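HD domain-containing protein (Aquifex aeolicus, PDB 2HEK) is of unknown function but binds zinc and guanosine diphosphate at separate sites and may, like relatives in the HD-domain family, act as a dGTPase. Local coordinates at residues Arg30-Lys35 with Thr50-Ser55. Sequence-based numbering, arbitrary orientation.
Sequences RLRYVK and TRFEHS. With ZN (zinc ion), chain D; GDP (guanosine-5'-diphosphate), chain H; PO4 (phosphate ion), chain C.
Arg32 lies along Phe52 in a buried contact that sets the loop after helix 26-29 against the first turn of helix 51-69, between a nucleotide pocket and a zinc site. Arginine suits this place because its aliphatic stem is apolar and its end charged and flat: Arg32 CG rests over the ring face, 3.8 Å from the Phe52 centroid, and a bend at chi3 (141°) lays the guanidinium on the same ring, planes 19° apart, a cation-pi stack. Held flat, it offers two N-H groups to the guanine of GDP, Arg32 NH1 to O6 (3.0 Å) and Arg32 NH2 almost straight to N7 (3.2 Å); Gln29 also binds Arg32 NH1. An alanine here would probably leave the guanine O6 and N7 without these donors and uncover the Phe52 face. The backbones are tied by Arg51 N to Val34 O (3.0 Å) and, weakly, by Phe52 N to Leu31 O. Thr50, small and hydroxylated, is the N-cap: Thr50 N bonds Glu53 OE1 (2.9 Å), while Thr50 OG1 accepts weakly from Phe52 N, a capping box. Leu31, apolar and directed at the helix, sets CB against Phe52 CB (4.1 Å). On the zinc side Arg51, long and charged, pairs with Asp85 and hydrogen-bonds a zinc-bound phosphate; His54 NE2 binds the zinc at 2.3 Å, and His54, Asp85 and Asp161 form the metal site characteristic of the HD-domain family.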
loop_
_atom_site.group_PDB
_atom_site.type_symbol
_atom_site.label_atom_id
_atom_site.label_comp_id
_atom_site.label_asym_id
_atom_site.label_seq_id
_atom_site.Cartn_x
_atom_site.Cartn_y
_atom_site.Cartn_z
ATOM N N ARG A 30 27.760 8.766 -13.856
ATOM C CA ARG A 30 28.526 8.648 -12.616
ATOM C C ARG A 30 27.621 8.501 -11.370
ATOM O O ARG A 30 27.955 7.802 -10.375
ATOM C CB ARG A 30 29.401 9.924 -12.455
ATOM C CG ARG A 30 30.171 9.991 -11.134
ATOM C CD ARG A 30 30.994 11.293 -10.964
ATOM N NE ARG A 30 31.377 11.360 -9.570
ATOM C CZ ARG A 30 30.652 11.955 -8.614
ATOM N NH1 ARG A 30 29.546 12.629 -8.904
ATOM N NH2 ARG A 30 31.066 11.911 -7.362
ATOM N N LEU A 31 26.488 9.190 -11.393
ATOM C CA LEU A 31 25.645 9.198 -10.212
ATOM C C LEU A 31 25.091 7.795 -9.911
ATOM O O LEU A 31 24.762 7.526 -8.780
ATOM C CB LEU A 31 24.524 10.216 -10.367
ATOM C CG LEU A 31 24.953 11.687 -10.487
ATOM C CD1 LEU A 31 23.707 12.512 -10.670
ATOM C CD2 LEU A 31 25.754 12.172 -9.284
ATOM N N ARG A 32 25.023 6.914 -10.917
ATOM C CA ARG A 32 24.620 5.489 -10.726
ATOM C C ARG A 32 25.594 4.776 -9.803
ATOM O O ARG A 32 25.297 3.704 -9.360
ATOM C CB ARG A 32 24.692 4.710 -12.048
ATOM C CG ARG A 32 23.509 4.840 -12.908
ATOM C CD ARG A 32 23.519 3.923 -14.062
ATOM N NE ARG A 32 22.144 3.472 -14.194
ATOM C CZ ARG A 32 21.419 3.618 -15.273
ATOM N NH1 ARG A 32 21.966 4.143 -16.363
ATOM N NH2 ARG A 32 20.167 3.199 -15.260
ATOM N N TYR A 33 26.773 5.345 -9.560
ATOM C CA TYR A 33 27.835 4.649 -8.792
ATOM C C TYR A 33 28.115 5.336 -7.440
ATOM O O TYR A 33 29.168 5.143 -6.805
ATOM C CB TYR A 33 29.080 4.418 -9.691
ATOM C CG TYR A 33 28.636 3.733 -10.984
ATOM C CD1 TYR A 33 28.282 2.373 -10.983
ATOM C CD2 TYR A 33 28.483 4.448 -12.165
ATOM C CE1 TYR A 33 27.820 1.725 -12.133
ATOM C CE2 TYR A 33 27.989 3.804 -13.351
ATOM C CZ TYR A 33 27.667 2.437 -13.310
ATOM O OH TYR A 33 27.157 1.766 -14.432
ATOM N N VAL A 34 27.124 6.105 -6.992
ATOM C CA VAL A 34 27.183 6.828 -5.716
ATOM C C VAL A 34 25.853 6.571 -4.994
ATOM O O VAL A 34 24.827 7.110 -5.401
ATOM C CB VAL A 34 27.321 8.380 -5.928
ATOM C CG1 VAL A 34 27.306 9.135 -4.576
ATOM C CG2 VAL A 34 28.596 8.773 -6.742
ATOM N N LYS A 35 25.873 5.776 -3.929
ATOM C CA LYS A 35 24.688 5.546 -3.110
ATOM C C LYS A 35 24.226 6.830 -2.460
ATOM O O LYS A 35 25.043 7.609 -1.941
ATOM C CB LYS A 35 24.964 4.494 -2.024
ATOM C CG LYS A 35 25.050 3.056 -2.585
ATOM C CD LYS A 35 25.114 2.013 -1.455
ATOM C CE LYS A 35 25.793 0.701 -1.905
ATOM N NZ LYS A 35 27.233 0.951 -2.347
ATOM N N THR A 50 20.603 4.947 -5.560
ATOM C CA THR A 50 21.705 5.848 -5.917
ATOM C C THR A 50 21.241 7.246 -6.272
ATOM O O THR A 50 20.023 7.495 -6.411
ATOM C CB THR A 50 22.541 5.293 -7.089
ATOM O OG1 THR A 50 21.843 5.538 -8.306
ATOM C CG2 THR A 50 22.753 3.793 -6.966
ATOM N N ARG A 51 22.206 8.170 -6.386
ATOM C CA ARG A 51 21.907 9.574 -6.749
ATOM C C ARG A 51 21.282 9.705 -8.145
ATOM O O ARG A 51 20.529 10.658 -8.425
ATOM C CB ARG A 51 23.191 10.419 -6.625
ATOM C CG ARG A 51 23.519 10.556 -5.134
ATOM C CD ARG A 51 24.245 11.837 -4.786
ATOM N NE ARG A 51 24.360 11.904 -3.324
ATOM C CZ ARG A 51 23.459 12.418 -2.489
ATOM N NH1 ARG A 51 22.334 12.995 -2.916
ATOM N NH2 ARG A 51 23.702 12.357 -1.186
ATOM N N PHE A 52 21.540 8.702 -8.983
ATOM C CA PHE A 52 20.959 8.631 -10.357
ATOM C C PHE A 52 19.452 8.563 -10.282
ATOM O O PHE A 52 18.744 9.411 -10.847
ATOM C CB PHE A 52 21.541 7.430 -11.109
ATOM C CG PHE A 52 21.070 7.294 -12.547
ATOM C CD1 PHE A 52 21.843 7.798 -13.588
ATOM C CD2 PHE A 52 19.910 6.582 -12.855
ATOM C CE1 PHE A 52 21.443 7.645 -14.923
ATOM C CE2 PHE A 52 19.465 6.438 -14.178
ATOM C CZ PHE A 52 20.257 6.996 -15.242
ATOM N N GLU A 53 18.918 7.583 -9.562
ATOM C CA GLU A 53 17.459 7.489 -9.477
ATOM C C GLU A 53 16.851 8.654 -8.741
ATOM O O GLU A 53 15.746 9.104 -9.092
ATOM C CB GLU A 53 17.009 6.185 -8.803
ATOM C CG GLU A 53 17.585 4.901 -9.434
ATOM C CD GLU A 53 18.882 4.445 -8.768
ATOM O OE1 GLU A 53 18.846 3.984 -7.588
ATOM O OE2 GLU A 53 19.927 4.540 -9.447
ATOM N N HIS A 54 17.505 9.088 -7.662
ATOM C CA HIS A 54 17.071 10.287 -6.924
ATOM C C HIS A 54 16.943 11.506 -7.881
ATOM O O HIS A 54 15.935 12.217 -7.869
ATOM C CB HIS A 54 18.050 10.611 -5.774
ATOM C CG HIS A 54 17.786 11.929 -5.115
ATOM N ND1 HIS A 54 16.546 12.268 -4.599
ATOM C CD2 HIS A 54 18.601 12.993 -4.876
ATOM C CE1 HIS A 54 16.610 13.486 -4.087
ATOM N NE2 HIS A 54 17.844 13.945 -4.245
ATOM N N SER A 55 17.946 11.728 -8.730
ATOM C CA SER A 55 17.901 12.873 -9.679
ATOM C C SER A 55 16.733 12.792 -10.662
ATOM O O SER A 55 16.113 13.819 -10.949
ATOM C CB SER A 55 19.227 13.002 -10.447
ATOM O OG SER A 55 20.294 13.249 -9.540
HETATM ZN ZN ZN D . 19.270 15.672 -3.860
HETATM P PB GDP H . 15.367 1.116 -26.733
HETATM O O1B GDP H . 14.551 -0.112 -26.371
HETATM O O2B GDP H . 15.263 1.353 -28.229
HETATM O O3B GDP H . 14.804 2.330 -26.013
HETATM O O3A GDP H . 16.929 0.883 -26.334
HETATM P PA GDP H . 17.599 1.478 -24.981
HETATM O O1A GDP H . 17.486 2.990 -24.928
HETATM O O2A GDP H . 19.044 1.065 -24.818
HETATM O "O5'" GDP H . 16.697 0.794 -23.831
HETATM C "C5'" GDP H . 16.892 1.072 -22.452
HETATM C "C4'" GDP H . 15.542 1.428 -21.850
HETATM O "O4'" GDP H . 15.684 1.377 -20.433
HETATM C "C3'" GDP H . 15.088 2.844 -22.213
HETATM O "O3'" GDP H . 13.938 2.844 -23.073
HETATM C "C2'" GDP H . 14.786 3.518 -20.883
HETATM O "O2'" GDP H . 13.376 3.540 -20.656
HETATM C "C1'" GDP H . 15.448 2.646 -19.820
HETATM N N9 GDP H . 16.730 3.216 -19.293
HETATM C C8 GDP H . 17.224 2.990 -18.055
HETATM N N7 GDP H . 18.401 3.636 -17.836
HETATM C C5 GDP H . 18.689 4.313 -18.965
HETATM C C6 GDP H . 19.774 5.207 -19.432
HETATM O O6 GDP H . 20.735 5.483 -18.705
HETATM N N1 GDP H . 19.697 5.706 -20.674
HETATM C C2 GDP H . 18.681 5.427 -21.521
HETATM N N2 GDP H . 18.676 5.968 -22.764
HETATM N N3 GDP H . 17.651 4.614 -21.167
HETATM C C4 GDP H . 17.593 4.034 -19.927
HETATM P P PO4 C . 20.887 16.354 -1.904
HETATM O O1 PO4 C . 21.789 16.816 -3.032
HETATM O O2 PO4 C . 20.245 15.027 -2.215
HETATM O O3 PO4 C . 21.715 16.234 -0.635
HETATM O O4 PO4 C . 19.869 17.408 -1.628
HETATM O O HOH W 1 20.447 3.072 -11.621
HETATM O O HOH W 2 26.019 10.594 -1.657
HETATM O O HOH W 3 18.909 16.432 -5.998
#